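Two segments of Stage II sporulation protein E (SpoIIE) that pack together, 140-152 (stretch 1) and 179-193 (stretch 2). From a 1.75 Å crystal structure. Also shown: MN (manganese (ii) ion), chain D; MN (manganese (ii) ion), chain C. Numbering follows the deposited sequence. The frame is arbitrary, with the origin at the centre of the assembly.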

# COMPACT_ATOMS: atom_id res chain seq x y z
N GLN A 140 16.24 8.82 -2.36
CA GLN A 140 17.12 9.62 -1.54
C GLN A 140 16.25 10.29 -0.50
O GLN A 140 15.07 10.51 -0.73
N GLU A 141 16.83 10.61 0.64
CA GLU A 141 16.07 11.27 1.69
C GLU A 141 15.30 12.49 1.16
O GLU A 141 15.84 13.31 0.40
N GLY A 142 14.04 12.58 1.57
CA GLY A 142 13.12 13.61 1.13
C GLY A 142 12.09 13.11 0.13
O GLY A 142 11.05 13.75 -0.09
N ASP A 143 12.38 11.98 -0.51
CA ASP A 143 11.40 11.38 -1.43
C ASP A 143 10.18 10.92 -0.62
O ASP A 143 10.33 10.47 0.51
N LEU A 144 9.00 11.01 -1.22
CA LEU A 144 7.74 10.80 -0.50
C LEU A 144 7.05 9.62 -1.14
O LEU A 144 7.13 9.44 -2.36
N PHE A 145 6.38 8.80 -0.32
CA PHE A 145 5.63 7.67 -0.88
C PHE A 145 4.19 7.82 -0.44
O PHE A 145 3.91 8.08 0.73
N LEU A 146 3.25 7.64 -1.36
CA LEU A 146 1.84 7.65 -1.02
C LEU A 146 1.27 6.31 -1.53
O LEU A 146 1.56 5.92 -2.68
N ILE A 147 0.50 5.60 -0.71
CA ILE A 147 -0.13 4.37 -1.15
C ILE A 147 -1.59 4.47 -0.69
O ILE A 147 -1.84 4.81 0.46
N HIS A 148 -2.54 4.16 -1.55
CA HIS A 148 -3.92 4.11 -1.07
C HIS A 148 -4.78 3.10 -1.80
O HIS A 148 -4.57 2.81 -2.97
N SER A 149 -5.76 2.55 -1.10
CA SER A 149 -6.75 1.69 -1.79
C SER A 149 -7.66 2.53 -2.65
O SER A 149 -7.61 3.77 -2.63
N ASP A 150 -8.51 1.86 -3.44
CA ASP A 150 -9.42 2.57 -4.34
C ASP A 150 -10.57 3.23 -3.58
O ASP A 150 -11.49 3.78 -4.20
N GLY A 151 -10.55 3.16 -2.25
CA GLY A 151 -11.35 4.05 -1.42
C GLY A 151 -11.05 5.52 -1.68
O GLY A 151 -11.87 6.40 -1.38
N ILE A 152 -9.86 5.80 -2.22
CA ILE A 152 -9.53 7.15 -2.73
C ILE A 152 -9.25 7.06 -4.23
O ILE A 152 -8.50 6.21 -4.68
N LYS A 179 -10.81 13.90 3.66
CA LYS A 179 -11.18 14.80 2.55
C LYS A 179 -11.51 14.02 1.31
O LYS A 179 -12.43 14.37 0.59
N TYR A 180 -10.73 12.98 1.04
CA TYR A 180 -10.78 12.30 -0.27
C TYR A 180 -11.38 10.91 -0.24
O TYR A 180 -11.70 10.34 -1.29
N GLY A 181 -11.55 10.34 0.95
CA GLY A 181 -12.02 8.96 1.11
C GLY A 181 -13.50 8.83 0.77
O GLY A 181 -14.31 9.63 1.22
N ARG A 182 -13.88 7.84 -0.03
CA ARG A 182 -15.31 7.60 -0.26
C ARG A 182 -15.94 7.02 0.98
O ARG A 182 -15.32 6.23 1.67
N ARG A 183 -17.19 7.35 1.27
CA ARG A 183 -17.78 6.75 2.45
C ARG A 183 -18.45 5.40 2.10
O ARG A 183 -18.70 4.56 2.98
N ASP A 184 -18.63 5.13 0.80
CA ASP A 184 -19.22 3.86 0.38
C ASP A 184 -18.20 2.73 0.15
O ASP A 184 -18.55 1.65 -0.32
N ASP A 185 -16.96 2.94 0.54
CA ASP A 185 -15.99 1.87 0.46
C ASP A 185 -15.06 2.05 1.63
O ASP A 185 -15.01 3.14 2.22
N ASP A 186 -14.33 0.99 1.96
CA ASP A 186 -13.23 1.08 2.91
C ASP A 186 -12.14 1.99 2.37
O ASP A 186 -11.96 2.08 1.16
N VAL A 187 -11.40 2.64 3.26
CA VAL A 187 -10.33 3.56 2.85
C VAL A 187 -9.06 3.17 3.59
O VAL A 187 -9.10 2.84 4.78
N ALA A 188 -7.92 3.20 2.90
CA ALA A 188 -6.65 2.96 3.55
C ALA A 188 -5.61 3.84 2.87
O ALA A 188 -5.56 3.92 1.65
N VAL A 189 -4.75 4.48 3.66
CA VAL A 189 -3.74 5.37 3.11
C VAL A 189 -2.49 5.28 3.93
O VAL A 189 -2.58 5.31 5.16
N ILE A 190 -1.33 5.25 3.26
CA ILE A 190 -0.03 5.38 3.94
C ILE A 190 0.74 6.54 3.30
O ILE A 190 0.72 6.67 2.08
N VAL A 191 1.38 7.40 4.09
CA VAL A 191 2.35 8.35 3.54
C VAL A 191 3.64 8.14 4.32
O VAL A 191 3.57 8.02 5.52
N ALA A 192 4.77 8.07 3.62
CA ALA A 192 6.10 7.93 4.22
C ALA A 192 7.00 9.01 3.64
O ALA A 192 7.02 9.22 2.43
N ARG A 193 7.76 9.72 4.48
CA ARG A 193 8.64 10.74 3.95
C ARG A 193 9.78 11.03 4.88
O ARG A 193 9.67 10.75 6.07
OXT ARG A 193 10.78 11.57 4.43

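Strands 144-148 and 187-192 run antiparallel, so their side chains sort onto two faces of the sheet. On one face lie L146, H148, V189 and V191. L146 (chi1 t, chi2 p) brings CD1 to 3.7 Å from V189 CG1 and 3.8 Å from V191 CG2; this one methyl touches both valines, each in t. I152 (m, t) extends this patch from the loop, its CD1 3.3 Å from V189 CG2 and 4.1 Å from V187 CG1, while its CG2 meets Y180 CB at 3.9 Å. H148 (p) begins on the same face, but its ring leads away and ND1 donates to S149 O at 3.0 Å.

The other face pairs I147 with I190, both m, t (CB to CB 4.4 Å), and F145 (m) with A192 (CB to CB 4.3 Å), the small methyl of A192 fitting beside the larger F145.

Beyond the strand, S149 (p) points toward stretch 2, where its OG accepts a weak bond from A188 N at 3.3 Å. G151 fits tightly: a CB there would clash with D186 O and V187 CG2.

Carboxylates finish both ends. D150 OD1 and D185 OD2, 3.0 Å apart, share a manganese at 2.1 and 2.2 Å, which offsets their like charges. Water 2 sits 2.8 Å from both D150 O and D185 OD2. At the far end, a second manganese joins E141 OE2 (2.1 Å) to the C-terminal R193 OXT (2.3 Å); water 1 accepts from G142 N (2.9 Å).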

# COMPACT_ATOMS: atom_id res chain seq x y z
CB GLN A 140 17.92 10.61 -2.38
CG GLN A 140 17.22 11.87 -2.74
CD GLN A 140 18.17 12.84 -3.42
OE1 GLN A 140 18.48 13.90 -2.89
NE2 GLN A 140 18.64 12.48 -4.60
CB GLU A 141 17.04 11.69 2.80
CG GLU A 141 16.43 12.65 3.80
CD GLU A 141 15.19 12.09 4.44
OE1 GLU A 141 15.32 11.03 5.08
OE2 GLU A 141 14.08 12.71 4.30
CB ASP A 143 12.01 10.18 -2.12
CG ASP A 143 13.14 10.57 -3.10
OD1 ASP A 143 13.36 11.77 -3.34
OD2 ASP A 143 13.80 9.66 -3.62
CB LEU A 144 6.88 12.04 -0.62
CG LEU A 144 7.62 13.37 -0.44
CD1 LEU A 144 6.92 14.54 -1.08
CD2 LEU A 144 7.74 13.57 1.02
CB PHE A 145 6.19 6.35 -0.32
CG PHE A 145 7.60 6.02 -0.78
CD1 PHE A 145 8.71 6.69 -0.26
CD2 PHE A 145 7.82 5.05 -1.73
CE1 PHE A 145 10.00 6.39 -0.72
CE2 PHE A 145 9.08 4.76 -2.20
CZ PHE A 145 10.19 5.43 -1.67
CB LEU A 146 1.13 8.79 -1.77
CG LEU A 146 -0.41 8.69 -1.77
CD1 LEU A 146 -1.05 8.97 -0.39
CD2 LEU A 146 -0.91 9.67 -2.81
CB ILE A 147 0.52 3.04 -0.54
CG1 ILE A 147 2.05 3.01 -0.79
CG2 ILE A 147 -0.21 1.76 -1.13
CD1 ILE A 147 2.82 1.82 -0.18
CB HIS A 148 -4.56 5.53 -1.10
CG HIS A 148 -4.64 6.16 -2.46
ND1 HIS A 148 -5.66 5.87 -3.35
CD2 HIS A 148 -3.84 7.07 -3.07
CE1 HIS A 148 -5.48 6.58 -4.46
NE2 HIS A 148 -4.38 7.30 -4.32
CB SER A 149 -7.61 0.97 -0.76
OG SER A 149 -8.42 1.88 -0.03
CB ASP A 150 -9.93 1.61 -5.42
CG ASP A 150 -10.78 0.48 -4.86
OD1 ASP A 150 -11.05 0.44 -3.64
OD2 ASP A 150 -11.18 -0.36 -5.66
CB ILE A 152 -8.32 7.76 -2.00
CG1 ILE A 152 -8.65 8.00 -0.53
CG2 ILE A 152 -7.86 9.10 -2.65
CD1 ILE A 152 -7.46 8.33 0.32
CB LYS A 179 -10.03 15.75 2.17
CG LYS A 179 -9.87 16.97 3.04
CD LYS A 179 -11.07 17.90 2.94
CE LYS A 179 -10.82 19.17 3.77
NZ LYS A 179 -12.11 19.86 4.03
CB TYR A 180 -9.38 12.27 -0.88
CG TYR A 180 -8.84 13.66 -1.05
CD1 TYR A 180 -9.45 14.54 -1.96
CD2 TYR A 180 -7.77 14.12 -0.29
CE1 TYR A 180 -8.98 15.83 -2.10
CE2 TYR A 180 -7.30 15.41 -0.45
CZ TYR A 180 -7.92 16.24 -1.34
OH TYR A 180 -7.44 17.51 -1.49
CB ARG A 182 -15.51 6.60 -1.40
CG ARG A 182 -14.90 7.02 -2.70
CD ARG A 182 -15.07 5.92 -3.72
NE ARG A 182 -16.49 5.70 -3.97
CZ ARG A 182 -16.99 5.31 -5.14
NH1 ARG A 182 -16.18 5.09 -6.17
NH2 ARG A 182 -18.29 5.15 -5.28
CB ARG A 183 -18.67 7.77 3.19
CG ARG A 183 -19.19 7.31 4.55
CD ARG A 183 -18.22 7.49 5.72
NE ARG A 183 -17.79 8.88 5.92
CZ ARG A 183 -18.62 9.90 6.12
NH1 ARG A 183 -19.94 9.72 6.17
NH2 ARG A 183 -18.13 11.12 6.29
CB ASP A 184 -20.16 4.07 -0.84
CG ASP A 184 -19.40 4.41 -2.12
OD1 ASP A 184 -18.20 4.66 -2.07
OD2 ASP A 184 -20.02 4.43 -3.20
CB ASP A 185 -15.20 1.91 -0.87
CG ASP A 185 -14.45 0.60 -1.14
OD1 ASP A 185 -14.78 -0.42 -0.48
OD2 ASP A 185 -13.54 0.55 -2.00
CB ASP A 186 -12.64 -0.30 3.12
CG ASP A 186 -13.68 -1.28 3.65
OD1 ASP A 186 -14.19 -1.03 4.73
OD2 ASP A 186 -13.96 -2.26 2.99
CB VAL A 187 -10.71 5.02 3.15
CG1 VAL A 187 -9.50 5.96 3.01
CG2 VAL A 187 -11.89 5.48 2.23
CB ALA A 188 -6.23 1.48 3.41
CB VAL A 189 -4.16 6.86 3.23
CG1 VAL A 189 -3.17 7.74 2.40
CG2 VAL A 189 -5.59 7.07 2.77
CB ILE A 190 0.83 4.10 3.75
CG1 ILE A 190 0.14 2.93 4.47
CG2 ILE A 190 2.21 4.30 4.33
CD1 ILE A 190 0.90 1.58 4.24
CB VAL A 191 1.87 9.79 3.77
CG1 VAL A 191 3.02 10.78 3.49
CG2 VAL A 191 0.61 10.10 2.87
CB ALA A 192 6.69 6.56 3.91
CB ARG A 193 7.85 12.01 3.73
CG ARG A 193 7.21 12.51 5.00
CD ARG A 193 6.17 13.59 4.71
NE ARG A 193 5.71 14.12 5.98
CZ ARG A 193 4.90 15.16 6.11
NH1 ARG A 193 4.41 15.77 5.04
NH2 ARG A 193 4.59 15.57 7.32
MN MN D . 12.39 12.89 5.50
MN MN C . -11.94 -0.93 -2.29
O HOH W 1 12.25 10.43 2.41
O HOH W 2 -13.91 2.36 -4.10
O HOH W 3 -12.82 -2.05 -4.02
O HOH W 4 -13.40 -2.39 -1.44
O HOH W 5 -11.30 -0.18 -0.33
O HOH W 6 11.71 14.80 4.72
O HOH W 7 13.65 14.24 6.74